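Local coordinates for protein KLLA0E08119p (Kluyveromyces lactis, PDB 3VA7) that probably carboxylates urea to urea-1-carboxylate with biotin as cofactor, this piece of a longer enzyme carrying the biotin carboxylase, carboxyltransferase and biotin-carrier parts, at residues 519-528 with 639-649. Sequence-based numbering, arbitrary orientation.
Sequences RVVGNNSKSP and LPAPDFEPQAA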
# COMPACT_ATOMS: atom_id res chain seq x y z
N ARG A 519 1.98 -7.48 -26.28
CA ARG A 519 1.54 -8.11 -27.51
C ARG A 519 2.60 -9.08 -28.07
O ARG A 519 2.27 -10.14 -28.57
CB ARG A 519 1.18 -7.03 -28.56
CG ARG A 519 0.67 -7.59 -29.88
CD ARG A 519 -0.49 -8.51 -29.69
NE ARG A 519 -1.28 -8.64 -30.91
CZ ARG A 519 -1.22 -9.68 -31.75
NH1 ARG A 519 -2.00 -9.71 -32.83
NH2 ARG A 519 -0.40 -10.71 -31.50
N VAL A 520 3.87 -8.72 -27.94
CA VAL A 520 4.90 -9.51 -28.57
C VAL A 520 4.85 -10.93 -28.04
O VAL A 520 5.25 -11.89 -28.73
CB VAL A 520 6.28 -8.89 -28.39
CG1 VAL A 520 7.36 -9.92 -28.62
CG2 VAL A 520 6.44 -7.61 -29.27
N VAL A 521 4.33 -11.09 -26.82
CA VAL A 521 4.30 -12.36 -26.17
C VAL A 521 2.88 -12.95 -26.24
O VAL A 521 2.63 -14.06 -25.75
CB VAL A 521 4.69 -12.18 -24.71
CG1 VAL A 521 4.54 -13.41 -24.04
CG2 VAL A 521 6.17 -11.74 -24.54
N GLY A 522 1.95 -12.22 -26.85
CA GLY A 522 0.60 -12.76 -27.02
C GLY A 522 -0.29 -12.65 -25.78
O GLY A 522 -1.31 -13.34 -25.68
N ASN A 523 0.08 -11.78 -24.84
CA ASN A 523 -0.75 -11.51 -23.67
C ASN A 523 -2.05 -10.80 -24.07
O ASN A 523 -2.04 -9.91 -24.93
CB ASN A 523 0.03 -10.67 -22.64
CG ASN A 523 0.93 -11.51 -21.71
OD1 ASN A 523 0.80 -12.72 -21.60
ND2 ASN A 523 1.84 -10.83 -21.00
N ASN A 524 -3.18 -11.17 -23.44
CA ASN A 524 -4.33 -10.25 -23.28
C ASN A 524 -3.83 -8.85 -22.81
O ASN A 524 -2.87 -8.76 -22.04
CB ASN A 524 -5.31 -10.80 -22.26
CG ASN A 524 -6.53 -9.89 -22.07
OD1 ASN A 524 -6.49 -8.97 -21.25
ND2 ASN A 524 -7.63 -10.17 -22.82
N SER A 525 -4.46 -7.77 -23.25
CA SER A 525 -3.87 -6.47 -22.99
C SER A 525 -3.92 -6.03 -21.52
O SER A 525 -3.30 -5.05 -21.15
CB SER A 525 -4.54 -5.43 -23.83
OG SER A 525 -5.82 -5.21 -23.32
N LYS A 526 -4.69 -6.76 -20.70
CA LYS A 526 -4.80 -6.52 -19.27
C LYS A 526 -3.69 -7.20 -18.41
O LYS A 526 -3.72 -7.13 -17.18
CB LYS A 526 -6.18 -6.97 -18.78
CG LYS A 526 -7.27 -5.91 -18.87
CD LYS A 526 -8.72 -6.45 -18.95
CE LYS A 526 -9.71 -5.31 -19.39
NZ LYS A 526 -11.13 -5.75 -19.78
N SER A 527 -2.75 -7.87 -19.06
CA SER A 527 -1.73 -8.61 -18.33
C SER A 527 -0.76 -7.64 -17.69
O SER A 527 -0.44 -6.59 -18.27
CB SER A 527 -0.97 -9.52 -19.28
OG SER A 527 -1.58 -10.78 -19.33
N PRO A 528 -0.30 -7.95 -16.48
CA PRO A 528 0.68 -7.05 -15.93
C PRO A 528 2.09 -7.44 -16.34
O PRO A 528 2.37 -8.63 -16.58
CB PRO A 528 0.49 -7.23 -14.43
CG PRO A 528 0.07 -8.61 -14.31
CD PRO A 528 -0.80 -8.90 -15.48
N LEU A 639 -5.80 -14.24 -13.43
CA LEU A 639 -5.19 -13.54 -14.56
C LEU A 639 -5.75 -13.96 -15.93
O LEU A 639 -6.01 -15.15 -16.16
CB LEU A 639 -3.70 -13.77 -14.56
CG LEU A 639 -2.95 -12.95 -13.57
CD1 LEU A 639 -1.53 -13.28 -13.73
CD2 LEU A 639 -3.19 -11.49 -13.86
N PRO A 640 -5.93 -12.98 -16.85
CA PRO A 640 -6.46 -13.33 -18.17
C PRO A 640 -5.40 -14.07 -19.02
O PRO A 640 -4.31 -13.56 -19.26
CB PRO A 640 -6.83 -11.99 -18.75
CG PRO A 640 -5.90 -11.07 -18.15
CD PRO A 640 -5.58 -11.56 -16.78
N ALA A 641 -5.74 -15.31 -19.39
CA ALA A 641 -5.00 -16.15 -20.34
C ALA A 641 -4.63 -15.42 -21.64
O ALA A 641 -5.44 -14.58 -22.11
CB ALA A 641 -5.86 -17.37 -20.67
N PRO A 642 -3.47 -15.75 -22.24
CA PRO A 642 -3.05 -15.05 -23.45
C PRO A 642 -4.00 -15.26 -24.64
O PRO A 642 -4.75 -16.24 -24.74
CB PRO A 642 -1.65 -15.64 -23.74
CG PRO A 642 -1.24 -16.40 -22.50
CD PRO A 642 -2.55 -16.88 -21.95
N ASP A 643 -4.00 -14.29 -25.54
CA ASP A 643 -4.95 -14.27 -26.61
C ASP A 643 -4.32 -14.72 -27.93
O ASP A 643 -5.03 -15.12 -28.84
CB ASP A 643 -5.48 -12.83 -26.76
CG ASP A 643 -6.58 -12.50 -25.73
OD1 ASP A 643 -7.06 -13.47 -25.09
OD2 ASP A 643 -6.98 -11.32 -25.59
N PHE A 644 -2.99 -14.65 -28.02
CA PHE A 644 -2.32 -14.61 -29.32
C PHE A 644 -1.12 -15.49 -29.24
O PHE A 644 -0.60 -15.71 -28.16
CB PHE A 644 -1.85 -13.18 -29.64
CG PHE A 644 -2.93 -12.16 -29.62
CD1 PHE A 644 -2.85 -11.08 -28.73
CD2 PHE A 644 -4.04 -12.27 -30.47
CE1 PHE A 644 -3.88 -10.09 -28.69
CE2 PHE A 644 -5.09 -11.28 -30.46
CZ PHE A 644 -5.00 -10.19 -29.55
N GLU A 645 -0.65 -15.98 -30.37
CA GLU A 645 0.61 -16.73 -30.35
C GLU A 645 1.69 -15.66 -30.26
O GLU A 645 1.51 -14.57 -30.82
CB GLU A 645 0.75 -17.58 -31.63
CG GLU A 645 1.43 -18.94 -31.44
CD GLU A 645 0.69 -19.83 -30.43
OE1 GLU A 645 -0.57 -19.87 -30.49
OE2 GLU A 645 1.37 -20.47 -29.57
N PRO A 646 2.80 -15.93 -29.56
CA PRO A 646 3.78 -14.82 -29.59
C PRO A 646 4.29 -14.49 -31.03
O PRO A 646 4.12 -15.29 -31.94
CB PRO A 646 4.91 -15.29 -28.64
CG PRO A 646 4.38 -16.52 -27.96
CD PRO A 646 3.32 -17.11 -28.85
N GLN A 647 4.88 -13.32 -31.21
CA GLN A 647 5.31 -12.84 -32.51
C GLN A 647 6.20 -11.60 -32.37
O GLN A 647 5.82 -10.65 -31.66
CB GLN A 647 4.10 -12.51 -33.35
CG GLN A 647 4.38 -11.69 -34.57
CD GLN A 647 3.13 -11.50 -35.41
OE1 GLN A 647 2.09 -12.08 -35.13
NE2 GLN A 647 3.24 -10.65 -36.44
N ALA A 648 7.38 -11.58 -33.00
CA ALA A 648 8.18 -10.35 -33.07
C ALA A 648 7.30 -9.15 -33.50
O ALA A 648 6.49 -9.27 -34.40
CB ALA A 648 9.32 -10.53 -34.07
N ALA A 649 7.45 -8.00 -32.87
CA ALA A 649 6.68 -6.84 -33.30
C ALA A 649 7.09 -6.46 -34.69
O ALA A 649 8.27 -6.28 -34.93
CB ALA A 649 6.92 -5.67 -32.38
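The proline-rich loop 639-649 runs antiparallel alongside the Schellman motif that ends helix 511-520, in the A/B part of the carboxyltransferase domain. Gly522, the first residue past the helix, has the positive phi of the motif, and its N bonds back to Arg519 O. Gly522 O accepts two backbone N-H groups, from Asp643 N at 2.9 Å and from Phe644 N at 3.2 Å. Two residues earlier, Val520 O accepts from Gln647 N at 2.9 Å. The Arg519 guanidinium lies flat on the Phe644 ring, its CZ 3.8 Å from the ring centroid with the planes 17° apart, a cation-pi stack. The Arg519 side chain bends at chi2 (54°) to bring the group over that face, while Asp643 CB covers the opposite one. The Asn523 amide is held by Gly594 N at OD1 and by Ile592 O and Asn518 OD1 at ND2. Beyond it, Asn524 OD1 accepts from Lys526 N at 2.9 Å, an Asx turn. Replacing Asn524 by an alanine would probably cost the Asx turn its acceptor and leave Asp643 without this amide donor. That donor, Asn524 ND2, meets Asp643 OD2 at 3.1 Å on the syn side, 34° out of the carboxylate plane.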